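PDB 1U5X: tumor necrosis factor ligand superfamily member 13 from Mus musculus, which acts as a trimeric cytokine that binds the receptors TACI and BCMA and takes part in regulating tumour cell growth. Local coordinates for residues R36-Q41 with G51-Y56; D43-W48 with L135-L140; V71-G76 with R80-R85; V59-H62 with T67-Q70. One frame throughout, in Å; residues are numbered along the deposited sequence. Where two conformers were deposited one is given.

All four contacts lie in the TNF homology domain, an all-β jelly roll that assembles into a trimer. Contacts 1 and 2 practically coincide, their centres 2 Å apart, and their segments alternate along the chain: 36-41, 43-48 and 51-56 follow one another, whereas 135-140 closes the sequence. Contacts 4 and 3, in that order, fall between. Strand 51-61 serves contact 1 near its start and contact 4 at its end, so these two have centres 23 Å apart, on opposite sides of the chain's centre. Contact 3 is the hairpin that follows the loop of contact 4; L55 of contact 1 packs on its V72, L83 and F84, so contacts 1 and 3 touch in the interior of the domain.

Contact 1: residues R36-Q41 with G51-Y56; sequences RGLEAQ and GIYLLY
Two layers of the TNF jelly roll meet where L38, on the short strand 38-41, packs against the ring of Y53 near the start of strand 51-61. The backbones are far apart, with the CA atoms of L38 and Y53 10.7 Å from each other, and no hydrogen bond joins the segments; they meet through side chains, chiefly these two. L38 holds CG anti to its carbonyl carbon (chi1 -65°), which carries CG and both methyls toward one corner of the ring: CD1 lies 3.8 Å from CE2 of Y53, while L38 CG and CD2 are each 4.1 Å from the same CE2. The two side chains run past one another in opposite directions, and the CD1 methyl comes to the ring obliquely. The phenol oxygen continues toward the turn at G37, but Y53 OH and G37 O stay 4.3 Å apart. Its hydrogen-bond partner is instead the backbone O of D49, just before the strand, which pins the far end of the ring and should limit its swinging away from L38. F137, V47 and L8 of strand 7-16 also pack on L38, and L109 lines Y53. On the outward side of strand 38-41, Q41 NE2 makes a weak bond of 3.3 Å to E39 OE1, an oxygen that also takes a weak bond from W48 NE1. The contact thus sorts its chemistry by direction: hydrocarbon faces inward between the layers, the hydroxyl of Y53 is satisfied by a main-chain carbonyl, and E39 and Q41 remain on the other side.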
loop_
_atom_site.group_PDB
_atom_site.type_symbol
_atom_site.label_atom_id
_atom_site.label_comp_id
_atom_site.label_asym_id
_atom_site.label_seq_id
_atom_site.Cartn_x
_atom_site.Cartn_y
_atom_site.Cartn_z
ATOM N N ARG A 36 -8.185 -5.895 -21.715
ATOM C CA ARG A 36 -7.831 -7.288 -22.006
ATOM C C ARG A 36 -6.332 -7.611 -22.120
ATOM O O ARG A 36 -5.943 -8.635 -22.720
ATOM C CB ARG A 36 -8.534 -7.738 -23.282
ATOM C CG ARG A 36 -8.248 -6.838 -24.477
ATOM C CD ARG A 36 -9.361 -6.736 -25.472
ATOM N NE ARG A 36 -9.214 -5.533 -26.294
ATOM C CZ ARG A 36 -9.938 -4.417 -26.184
ATOM N NH1 ARG A 36 -10.915 -4.298 -25.291
ATOM N NH2 ARG A 36 -9.685 -3.402 -27.001
ATOM N N GLY A 37 -5.504 -6.762 -21.553
ATOM C CA GLY A 37 -4.061 -6.914 -21.674
ATOM C C GLY A 37 -3.411 -7.798 -20.626
ATOM O O GLY A 37 -2.194 -8.006 -20.672
ATOM N N LEU A 38 -4.220 -8.339 -19.709
ATOM C CA LEU A 38 -3.737 -9.199 -18.635
ATOM C C LEU A 38 -4.605 -10.444 -18.470
ATOM O O LEU A 38 -5.832 -10.385 -18.641
ATOM C CB LEU A 38 -3.743 -8.419 -17.329
ATOM C CG LEU A 38 -2.786 -7.236 -17.256
ATOM C CD1 LEU A 38 -3.170 -6.423 -16.069
ATOM C CD2 LEU A 38 -1.353 -7.677 -17.138
ATOM N N GLU A 39 -3.991 -11.585 -18.159
ATOM C CA GLU A 39 -4.778 -12.806 -17.925
ATOM C C GLU A 39 -4.217 -13.674 -16.806
ATOM O O GLU A 39 -3.114 -14.204 -16.940
ATOM C CB GLU A 39 -4.828 -13.667 -19.178
ATOM C CG GLU A 39 -5.865 -14.809 -19.141
ATOM C CD GLU A 39 -5.786 -15.740 -20.341
ATOM O OE1 GLU A 39 -4.905 -15.532 -21.183
ATOM O OE2 GLU A 39 -6.588 -16.702 -20.428
ATOM N N ALA A 40 -5.040 -13.938 -15.792
ATOM C CA ALA A 40 -4.713 -14.966 -14.800
ATOM C C ALA A 40 -4.822 -16.363 -15.421
ATOM O O ALA A 40 -5.842 -16.719 -16.061
ATOM C CB ALA A 40 -5.611 -14.844 -13.567
ATOM N N GLN A 41 -3.751 -17.143 -15.273
ATOM C CA GLN A 41 -3.721 -18.540 -15.687
ATOM C C GLN A 41 -3.220 -19.343 -14.497
ATOM O O GLN A 41 -2.014 -19.602 -14.371
ATOM C CB GLN A 41 -2.789 -18.769 -16.888
ATOM C CG GLN A 41 -3.125 -17.928 -18.124
ATOM C CD GLN A 41 -2.392 -18.392 -19.375
ATOM O OE1 GLN A 41 -1.269 -18.903 -19.296
ATOM N NE2 GLN A 41 -3.025 -18.221 -20.535
ATOM N N GLY A 51 3.377 -2.189 -21.192
ATOM C CA GLY A 51 2.988 -0.937 -20.568
ATOM C C GLY A 51 3.542 -0.752 -19.186
ATOM O O GLY A 51 4.310 -1.589 -18.701
ATOM N N ILE A 52 3.155 0.360 -18.553
ATOM C CA ILE A 52 3.489 0.648 -17.171
ATOM C C ILE A 52 2.272 0.355 -16.290
ATOM O O ILE A 52 1.150 0.784 -16.587
ATOM C CB ILE A 52 3.958 2.132 -17.049
ATOM C CG1 ILE A 52 5.302 2.314 -17.787
ATOM C CG2 ILE A 52 4.052 2.543 -15.627
ATOM C CD1 ILE A 52 5.794 3.757 -17.846
ATOM N N TYR A 53 2.472 -0.424 -15.231
ATOM C CA TYR A 53 1.385 -0.877 -14.389
ATOM C C TYR A 53 1.697 -0.657 -12.955
ATOM O O TYR A 53 2.812 -0.886 -12.519
ATOM C CB TYR A 53 1.219 -2.394 -14.544
ATOM C CG TYR A 53 0.754 -2.838 -15.898
ATOM C CD1 TYR A 53 1.655 -3.043 -16.943
ATOM C CD2 TYR A 53 -0.594 -3.121 -16.126
ATOM C CE1 TYR A 53 1.228 -3.495 -18.192
ATOM C CE2 TYR A 53 -1.034 -3.575 -17.387
ATOM C CZ TYR A 53 -0.127 -3.747 -18.405
ATOM O OH TYR A 53 -0.574 -4.207 -19.610
ATOM N N LEU A 54 0.690 -0.227 -12.213
ATOM C CA LEU A 54 0.670 -0.383 -10.775
ATOM C C LEU A 54 0.302 -1.822 -10.470
ATOM O O LEU A 54 -0.722 -2.330 -10.972
ATOM C CB LEU A 54 -0.387 0.548 -10.199
ATOM C CG LEU A 54 -0.602 0.457 -8.684
ATOM C CD1 LEU A 54 0.652 0.872 -7.921
ATOM C CD2 LEU A 54 -1.825 1.332 -8.277
ATOM N N LEU A 55 1.156 -2.494 -9.682
ATOM C CA LEU A 55 0.961 -3.865 -9.265
ATOM C C LEU A 55 0.916 -3.844 -7.757
ATOM O O LEU A 55 1.797 -3.308 -7.122
ATOM C CB LEU A 55 2.156 -4.716 -9.735
ATOM C CG LEU A 55 2.159 -6.229 -9.773
ATOM C CD1 LEU A 55 0.822 -6.859 -9.988
ATOM C CD2 LEU A 55 3.162 -6.677 -10.851
ATOM N N TYR A 56 -0.110 -4.450 -7.181
ATOM C CA TYR A 56 -0.236 -4.510 -5.723
ATOM C C TYR A 56 -0.516 -5.948 -5.317
ATOM O O TYR A 56 -1.142 -6.707 -6.059
ATOM C CB TYR A 56 -1.318 -3.560 -5.196
ATOM C CG TYR A 56 -2.727 -3.778 -5.716
ATOM C CD1 TYR A 56 -3.580 -4.668 -5.117
ATOM C CD2 TYR A 56 -3.178 -3.049 -6.817
ATOM C CE1 TYR A 56 -4.895 -4.844 -5.599
ATOM C CE2 TYR A 56 -4.445 -3.209 -7.333
ATOM C CZ TYR A 56 -5.317 -4.096 -6.696
ATOM O OH TYR A 56 -6.573 -4.239 -7.228
#

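Contact 2: residues D43-W48 with L135-L140; sequences DIVRVW and LGFVKL
V45 reaches across to F137 and L135 with both of its methyls: CG1 meets F137, and CG2 is shared between L135 and F137. These three buried side chains carry the contact, and V45 has the most surface buried. Its CG1, anti to the backbone N (chi1 -176°), sits 3.9 Å from F137 CZ, and its CB is 4.0 Å from that same CZ. The other branch, CG2, meets L135 tip to tip, 4.0 Å from CD2, and also comes within 4.1 Å of F137 CE1. The fork of the valine therefore spans the outer end of the phenylalanine ring, approached obliquely, and the neighbouring leucine methyl. F137 and L135 can share one partner because they are two residues apart on a strand and lie on the same side of it, with G136 between them. Strands 44-47 and 134-139 belong to opposing layers of the jelly-roll sandwich, and they interact without any hydrogen bond, the CA atoms of V45 and L135 being 9.8 Å apart. L10 of strand 7-16 touches all three side chains, and L55 of strand 51-61 packs on both L135 and F137, so the cluster is enclosed by hydrocarbon from more than one strand. Away from it the chemistry becomes polar. On the outer side of strand 44-47, W48 CH2 lies 3.6 Å above the guanidinium plane of R46, whose NH2 is hydrogen-bonded to G112 O. Strand 134-139 runs on to the chain terminus at L140, where OXT forms a salt bridge with R34 NH2 of a neighbouring subunit.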
loop_
_atom_site.group_PDB
_atom_site.type_symbol
_atom_site.label_atom_id
_atom_site.label_comp_id
_atom_site.label_asym_id
_atom_site.label_seq_id
_atom_site.Cartn_x
_atom_site.Cartn_y
_atom_site.Cartn_z
ATOM N N ASP A 43 -1.754 -20.136 -11.278
ATOM C CA ASP A 43 -0.905 -19.479 -10.259
ATOM C C ASP A 43 -0.028 -18.333 -10.787
ATOM O O ASP A 43 0.681 -17.716 -10.009
ATOM C CB ASP A 43 -0.084 -20.490 -9.423
ATOM C CG ASP A 43 0.988 -21.201 -10.206
ATOM O OD1 ASP A 43 1.259 -20.857 -11.375
ATOM O OD2 ASP A 43 1.613 -22.162 -9.711
ATOM N N ILE A 44 -0.125 -18.026 -12.084
ATOM C CA ILE A 44 0.581 -16.891 -12.687
ATOM C C ILE A 44 -0.363 -15.981 -13.436
ATOM O O ILE A 44 -1.511 -16.315 -13.665
ATOM C CB ILE A 44 1.683 -17.374 -13.655
ATOM C CG1 ILE A 44 1.073 -18.238 -14.746
ATOM C CG2 ILE A 44 2.741 -18.129 -12.908
ATOM C CD1 ILE A 44 1.656 -18.054 -16.120
ATOM N N VAL A 45 0.137 -14.811 -13.793
ATOM C CA VAL A 45 -0.595 -13.839 -14.604
ATOM C C VAL A 45 0.235 -13.546 -15.857
ATOM O O VAL A 45 1.428 -13.276 -15.777
ATOM C CB VAL A 45 -0.907 -12.537 -13.846
ATOM C CG1 VAL A 45 -1.738 -11.640 -14.721
ATOM C CG2 VAL A 45 -1.628 -12.824 -12.545
ATOM N N ARG A 46 -0.384 -13.672 -17.021
ATOM C CA ARG A 46 0.296 -13.392 -18.270
ATOM C C ARG A 46 0.031 -11.951 -18.646
ATOM O O ARG A 46 -1.077 -11.446 -18.469
ATOM C CB ARG A 46 -0.182 -14.323 -19.362
ATOM C CG ARG A 46 0.158 -15.789 -19.021
ATOM C CD ARG A 46 0.899 -16.548 -20.010
ATOM N NE ARG A 46 2.073 -15.928 -20.626
ATOM C CZ ARG A 46 2.697 -16.485 -21.669
ATOM N NH1 ARG A 46 2.260 -17.641 -22.133
ATOM N NH2 ARG A 46 3.767 -15.925 -22.238
ATOM N N VAL A 47 1.051 -11.293 -19.189
ATOM C CA VAL A 47 0.916 -9.925 -19.681
ATOM C C VAL A 47 0.916 -9.988 -21.188
ATOM O O VAL A 47 1.858 -10.489 -21.795
ATOM C CB VAL A 47 2.086 -9.033 -19.210
ATOM C CG1 VAL A 47 1.974 -7.630 -19.805
ATOM C CG2 VAL A 47 2.138 -8.952 -17.706
ATOM N N TRP A 48 -0.156 -9.522 -21.802
ATOM C CA TRP A 48 -0.200 -9.450 -23.253
ATOM C C TRP A 48 0.202 -8.085 -23.807
ATOM O O TRP A 48 0.677 -8.005 -24.945
ATOM C CB TRP A 48 -1.572 -9.869 -23.787
ATOM C CG TRP A 48 -2.006 -11.243 -23.310
ATOM C CD1 TRP A 48 -3.173 -11.554 -22.666
ATOM C CD2 TRP A 48 -1.278 -12.480 -23.423
ATOM N NE1 TRP A 48 -3.216 -12.896 -22.376
ATOM C CE2 TRP A 48 -2.073 -13.492 -22.829
ATOM C CE3 TRP A 48 -0.034 -12.828 -23.930
ATOM C CZ2 TRP A 48 -1.659 -14.822 -22.743
ATOM C CZ3 TRP A 48 0.363 -14.167 -23.876
ATOM C CH2 TRP A 48 -0.441 -15.133 -23.266
ATOM N N LEU A 135 -4.368 -9.772 -5.335
ATOM C CA LEU A 135 -3.349 -9.373 -6.285
ATOM C C LEU A 135 -4.017 -8.530 -7.347
ATOM O O LEU A 135 -5.058 -8.904 -7.890
ATOM C CB LEU A 135 -2.728 -10.608 -6.952
ATOM C CG LEU A 135 -1.671 -10.315 -8.048
ATOM C CD1 LEU A 135 -0.438 -9.648 -7.475
ATOM C CD2 LEU A 135 -1.296 -11.640 -8.754
ATOM N N GLY A 136 -3.440 -7.379 -7.655
ATOM C CA GLY A 136 -4.036 -6.586 -8.703
ATOM C C GLY A 136 -3.122 -5.699 -9.512
ATOM O O GLY A 136 -1.966 -5.479 -9.177
ATOM N N PHE A 137 -3.689 -5.207 -10.616
ATOM C CA PHE A 137 -2.992 -4.467 -11.668
ATOM C C PHE A 137 -3.811 -3.283 -12.153
ATOM O O PHE A 137 -5.011 -3.420 -12.382
ATOM C CB PHE A 137 -2.776 -5.355 -12.926
ATOM C CG PHE A 137 -1.961 -6.621 -12.691
ATOM C CD1 PHE A 137 -2.506 -7.699 -12.025
ATOM C CD2 PHE A 137 -0.665 -6.730 -13.164
ATOM C CE1 PHE A 137 -1.770 -8.826 -11.815
ATOM C CE2 PHE A 137 0.062 -7.877 -12.966
ATOM C CZ PHE A 137 -0.481 -8.915 -12.272
ATOM N N VAL A 138 -3.163 -2.145 -12.421
ATOM C CA VAL A 138 -3.784 -1.039 -13.116
ATOM C C VAL A 138 -2.801 -0.510 -14.156
ATOM O O VAL A 138 -1.703 -0.035 -13.813
ATOM C CB VAL A 138 -4.080 0.149 -12.178
ATOM C CG1 VAL A 138 -4.738 1.315 -12.963
ATOM C CG2 VAL A 138 -4.944 -0.309 -10.993
ATOM N N LYS A 139 -3.198 -0.570 -15.414
ATOM C CA LYS A 139 -2.400 0.015 -16.459
ATOM C C LYS A 139 -2.461 1.524 -16.366
ATOM O O LYS A 139 -3.557 2.130 -16.268
ATOM C CB LYS A 139 -2.844 -0.472 -17.831
ATOM C CG LYS A 139 -1.861 -0.109 -18.931
ATOM C CD LYS A 139 -2.280 -0.752 -20.233
ATOM C CE LYS A 139 -1.869 0.071 -21.447
ATOM N NZ LYS A 139 -0.535 -0.272 -21.939
ATOM N N LEU A 140 -1.267 2.133 -16.366
ATOM C CA LEU A 140 -1.103 3.571 -16.182
ATOM C C LEU A 140 -0.778 4.299 -17.475
ATOM O O LEU A 140 -0.460 3.676 -18.492
ATOM C CB LEU A 140 -0.013 3.829 -15.128
ATOM C CG LEU A 140 -0.303 3.286 -13.737
ATOM C CD1 LEU A 140 0.861 3.574 -12.762
ATOM C CD2 LEU A 140 -1.624 3.786 -13.164
ATOM O OXT LEU A 140 -0.842 5.536 -17.523
#

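Contact 3: residues V71-G76 with R80-R85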
loop_
_atom_site.group_PDB
_atom_site.type_symbol
_atom_site.label_atom_id
_atom_site.label_comp_id
_atom_site.label_asym_id
_atom_site.label_seq_id
_atom_site.Cartn_x
_atom_site.Cartn_y
_atom_site.Cartn_z
ATOM N N VAL A 71 6.932 -12.630 -2.543
ATOM C CA VAL A 71 7.815 -12.079 -3.534
ATOM C C VAL A 71 7.119 -12.048 -4.878
ATOM O O VAL A 71 6.647 -13.077 -5.350
ATOM C CB VAL A 71 9.067 -12.973 -3.682
ATOM C CG1 VAL A 71 10.120 -12.286 -4.556
ATOM C CG2 VAL A 71 9.651 -13.352 -2.314
ATOM N N VAL A 72 7.065 -10.878 -5.499
ATOM C CA VAL A 72 6.419 -10.672 -6.794
ATOM C C VAL A 72 7.470 -10.426 -7.865
ATOM O O VAL A 72 8.288 -9.528 -7.718
ATOM C CB VAL A 72 5.467 -9.443 -6.749
ATOM C CG1 VAL A 72 4.791 -9.199 -8.076
ATOM C CG2 VAL A 72 4.388 -9.615 -5.649
ATOM N N SER A 73 7.468 -11.255 -8.916
ATOM C CA SER A 73 8.502 -11.264 -9.944
ATOM C C SER A 73 7.922 -11.308 -11.347
ATOM O O SER A 73 6.761 -11.722 -11.553
ATOM C CB SER A 73 9.458 -12.455 -9.780
ATOM O OG SER A 73 9.931 -12.591 -8.460
ATOM N N ARG A 74 8.735 -10.875 -12.296
ATOM C CA ARG A 74 8.420 -10.975 -13.709
ATOM C C ARG A 74 9.442 -11.864 -14.421
ATOM O O ARG A 74 10.655 -11.794 -14.183
ATOM C CB ARG A 74 8.321 -9.591 -14.368
ATOM C CG ARG A 74 9.638 -8.878 -14.674
ATOM C CD ARG A 74 9.580 -8.036 -15.945
ATOM N NE ARG A 74 10.398 -6.835 -15.837
ATOM C CZ ARG A 74 11.550 -6.628 -16.479
ATOM N NH1 ARG A 74 12.057 -7.546 -17.294
ATOM N NH2 ARG A 74 12.211 -5.488 -16.296
ATOM N N GLU A 75 8.954 -12.730 -15.294
ATOM C CA GLU A 75 9.865 -13.508 -16.128
ATOM C C GLU A 75 9.443 -13.253 -17.566
ATOM O O GLU A 75 8.293 -13.478 -17.915
ATOM C CB GLU A 75 9.833 -15.008 -15.806
ATOM C CG GLU A 75 9.064 -15.411 -14.575
ATOM C CD GLU A 75 9.084 -16.911 -14.302
ATOM O OE1 GLU A 75 9.728 -17.679 -15.077
ATOM O OE2 GLU A 75 8.430 -17.334 -13.324
ATOM N N GLY A 76 10.362 -12.766 -18.394
ATOM C CA GLY A 76 10.054 -12.466 -19.781
ATOM C C GLY A 76 11.028 -13.085 -20.749
ATOM O O GLY A 76 11.603 -14.149 -20.491
ATOM N N ARG A 80 14.727 -13.278 -15.514
ATOM C CA ARG A 80 13.859 -13.345 -14.358
ATOM C C ARG A 80 14.262 -12.204 -13.420
ATOM O O ARG A 80 15.453 -11.985 -13.182
ATOM C CB ARG A 80 13.998 -14.722 -13.696
ATOM C CG ARG A 80 13.928 -14.728 -12.173
ATOM C CD ARG A 80 13.653 -16.106 -11.593
ATOM N NE ARG A 80 13.801 -16.134 -10.137
ATOM C CZ ARG A 80 13.906 -17.244 -9.404
ATOM N NH1 ARG A 80 13.880 -18.452 -9.962
ATOM N NH2 ARG A 80 14.034 -17.147 -8.094
ATOM N N GLU A 81 13.271 -11.487 -12.896
ATOM C CA GLU A 81 13.518 -10.254 -12.149
ATOM C C GLU A 81 12.548 -10.147 -10.992
ATOM O O GLU A 81 11.366 -10.224 -11.210
ATOM C CB GLU A 81 13.310 -9.058 -13.084
ATOM C CG GLU A 81 13.636 -7.695 -12.506
ATOM C CD GLU A 81 13.318 -6.561 -13.470
ATOM O OE1 GLU A 81 12.582 -5.616 -13.075
ATOM O OE2 GLU A 81 13.797 -6.622 -14.625
ATOM N N THR A 82 13.033 -9.941 -9.768
ATOM C CA THR A 82 12.111 -9.610 -8.685
ATOM C C THR A 82 11.642 -8.171 -8.875
ATOM O O THR A 82 12.448 -7.297 -9.192
ATOM C CB THR A 82 12.810 -9.777 -7.324
ATOM O OG1 THR A 82 13.291 -11.124 -7.177
ATOM C CG2 THR A 82 11.860 -9.547 -6.175
ATOM N N LEU A 83 10.351 -7.939 -8.692
ATOM C CA LEU A 83 9.807 -6.592 -8.748
ATOM C C LEU A 83 9.756 -5.967 -7.357
ATOM O O LEU A 83 10.307 -4.894 -7.127
ATOM C CB LEU A 83 8.456 -6.588 -9.417
ATOM C CG LEU A 83 8.427 -7.105 -10.868
ATOM C CD1 LEU A 83 7.020 -6.952 -11.435
ATOM C CD2 LEU A 83 9.415 -6.420 -11.745
ATOM N N PHE A 84 9.087 -6.625 -6.436
ATOM C CA PHE A 84 9.102 -6.197 -5.059
ATOM C C PHE A 84 8.786 -7.344 -4.123
ATOM O O PHE A 84 8.270 -8.371 -4.540
ATOM C CB PHE A 84 8.081 -5.078 -4.838
ATOM C CG PHE A 84 6.665 -5.446 -5.135
ATOM C CD1 PHE A 84 6.169 -5.291 -6.422
ATOM C CD2 PHE A 84 5.799 -5.901 -4.148
ATOM C CE1 PHE A 84 4.841 -5.579 -6.733
ATOM C CE2 PHE A 84 4.456 -6.184 -4.442
ATOM C CZ PHE A 84 3.977 -6.016 -5.745
ATOM N N ARG A 85 9.060 -7.143 -2.844
ATOM C CA ARG A 85 8.698 -8.127 -1.813
ATOM C C ARG A 85 8.119 -7.425 -0.570
ATOM O O ARG A 85 8.363 -6.257 -0.331
ATOM C CB ARG A 85 9.888 -9.040 -1.514
ATOM C CG ARG A 85 10.704 -8.639 -0.302
ATOM C CD ARG A 85 12.118 -9.265 -0.167
ATOM N NE ARG A 85 12.231 -10.698 -0.456
ATOM C CZ ARG A 85 13.051 -11.245 -1.359
ATOM N NH1 ARG A 85 13.845 -10.502 -2.126
ATOM N NH2 ARG A 85 13.080 -12.561 -1.502
HETATM O O HOH W 1 12.182 -13.607 -7.507
#
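An antiparallel β hairpin with a classic bulge pairs V71-E75 with R80-R85, and V72 sits opposite both L83 and F84. V72 O takes two amides, L83 N at 2.8 Å and the longer F84 N at 3.3 Å, while V72 N donates to F84 O. The register slips by one here, and beyond it R74 and E81 form a hydrogen-bonded pair with two backbone bonds. V72, R74, E81 and F84 share one face, on which V72 and F84 are buried. F84 CG lies between its backbone N and carbonyl carbon (chi1 60°), laying the ring alongside V72, whose CB is 3.9 Å from the centroid, 14° off the normal, a CH-pi contact. R74 NH2 and E81 OE2 form a salt bridge at 2.6 Å, but OE2 sits above the guanidinium plane, 2.9 Å from R74 CZ, and so short an approach makes the detailed geometry doubtful. R74 CG also rests 3.8 Å from L83 CD2. On the other face one water bridges the hydroxyls of a non-hydrogen-bonded pair, 2.6 Å from S73 OG and 2.7 Å from T82 OG1. Strand 71-75 continues the sheet by pairing with strand 114-119; V72, L83 and F84 turn inward onto strand 51-61, F84 also packs on F134 of a neighbouring subunit, and R85 O accepts from Q58 NE2 of that same subunit.

Contact 4: residues V59-H62 with T67-Q70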
loop_
_atom_site.group_PDB
_atom_site.type_symbol
_atom_site.label_atom_id
_atom_site.label_comp_id
_atom_site.label_asym_id
_atom_site.label_seq_id
_atom_site.Cartn_x
_atom_site.Cartn_y
_atom_site.Cartn_z
ATOM N N VAL A 59 -0.893 -10.451 1.105
ATOM C CA VAL A 59 -1.084 -11.811 1.600
ATOM C C VAL A 59 -1.349 -11.755 3.092
ATOM O O VAL A 59 -0.658 -11.050 3.850
ATOM C CB VAL A 59 0.127 -12.730 1.271
ATOM C CG1 VAL A 59 -0.119 -14.142 1.831
ATOM C CG2 VAL A 59 0.425 -12.763 -0.229
ATOM N N LEU A 60 -2.356 -12.515 3.523
ATOM C CA LEU A 60 -2.710 -12.624 4.926
ATOM C C LEU A 60 -2.101 -13.900 5.517
ATOM O O LEU A 60 -2.426 -14.993 5.082
ATOM C CB LEU A 60 -4.230 -12.638 5.067
ATOM C CG LEU A 60 -4.794 -12.988 6.438
ATOM C CD1 LEU A 60 -4.111 -12.112 7.483
ATOM C CD2 LEU A 60 -6.347 -12.820 6.429
ATOM N N PHE A 61 -1.188 -13.755 6.465
ATOM C CA PHE A 61 -0.479 -14.937 7.020
ATOM C C PHE A 61 -0.981 -15.319 8.408
ATOM O O PHE A 61 -1.260 -14.435 9.230
ATOM C CB PHE A 61 1.011 -14.626 7.111
ATOM C CG PHE A 61 1.664 -14.372 5.788
ATOM C CD1 PHE A 61 2.179 -15.426 5.027
ATOM C CD2 PHE A 61 1.841 -13.081 5.336
ATOM C CE1 PHE A 61 2.812 -15.175 3.815
ATOM C CE2 PHE A 61 2.467 -12.835 4.144
ATOM C CZ PHE A 61 2.966 -13.879 3.384
ATOM N N HIS A 62 -1.016 -16.629 8.697
ATOM C CA HIS A 62 -1.429 -17.151 10.007
ATOM C C HIS A 62 -0.324 -17.953 10.720
ATOM O O HIS A 62 -0.550 -18.473 11.809
ATOM C CB HIS A 62 -2.697 -18.008 9.856
ATOM N N THR A 67 9.590 -15.398 10.082
ATOM C CA THR A 67 9.380 -14.284 9.168
ATOM C C THR A 67 8.662 -14.797 7.925
ATOM O O THR A 67 9.102 -15.786 7.330
ATOM C CB THR A 67 10.736 -13.660 8.763
ATOM O OG1 THR A 67 11.418 -13.164 9.927
ATOM C CG2 THR A 67 10.535 -12.439 7.878
ATOM N N MET A 68 7.579 -14.116 7.545
ATOM C CA MET A 68 6.790 -14.454 6.380
ATOM C C MET A 68 6.805 -13.297 5.395
ATOM O O MET A 68 7.008 -12.166 5.771
ATOM C CB MET A 68 5.352 -14.731 6.778
ATOM C CG MET A 68 5.189 -15.926 7.720
ATOM S SD MET A 68 5.962 -17.459 7.135
ATOM C CE MET A 68 5.044 -17.783 5.586
ATOM N N GLY A 69 6.567 -13.599 4.135
ATOM C CA GLY A 69 6.474 -12.568 3.133
ATOM C C GLY A 69 6.358 -13.137 1.740
ATOM O O GLY A 69 6.771 -14.258 1.461
ATOM N N GLN A 70 5.853 -12.322 0.852
ATOM C CA GLN A 70 5.642 -12.741 -0.519
ATOM C C GLN A 70 6.597 -12.004 -1.426
ATOM O O GLN A 70 6.994 -10.903 -1.136
ATOM C CB GLN A 70 4.212 -12.537 -0.969
ATOM C CG GLN A 70 3.796 -11.113 -1.251
ATOM C CD GLN A 70 3.188 -10.479 -0.054
ATOM O OE1 GLN A 70 3.514 -10.852 1.109
ATOM N NE2 GLN A 70 2.304 -9.514 -0.298
#
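F61 is the densely packed element of this contact, its ring held on both faces and at one edge. M68 CB stands 3.8 Å from the ring centroid, 15° off the normal, in a CH-pi contact; V59 CG1, from the same strand as F61, covers the opposite face. The methionine chain, bent at chi2 (-53°) and again at chi3, folds back so that CE also reaches the ring, 3.8 Å from F61 CD1. G69 N approaches obliquely, 3.7 Å from F61 CZ. At the edge Q70 OE1 lies in the ring plane, 3.8 Å from F61 CE2, with the amide turned 46° from the ring. This oxygen is buried without a hydrogen-bond partner in the model; the weakly positive C-H edge of the ring is probably a mild compensation. The other end of the amide is well satisfied, since Q70 NE2 donates to S57 OG and to the O of C101, a half-cystine of the C86-C101 disulfide. Q70 CD meanwhile slides past V59, 3.6 Å from CG2. The looser part is the backbone: no hydrogen bond links the two segments, the CA atoms of F61 and M68 are 7.3 Å apart, and G69 is partly exposed. T67 packs on I87 and on Y98 of a neighbouring subunit. Residues 67-70 end the loop between strand 51-61 and strand 71-75, and I119 of strand 114-119 packs on F61, M68 and Q70, while the 59-61 end of strand 51-61 is hydrogen-bonded to strand 99-109.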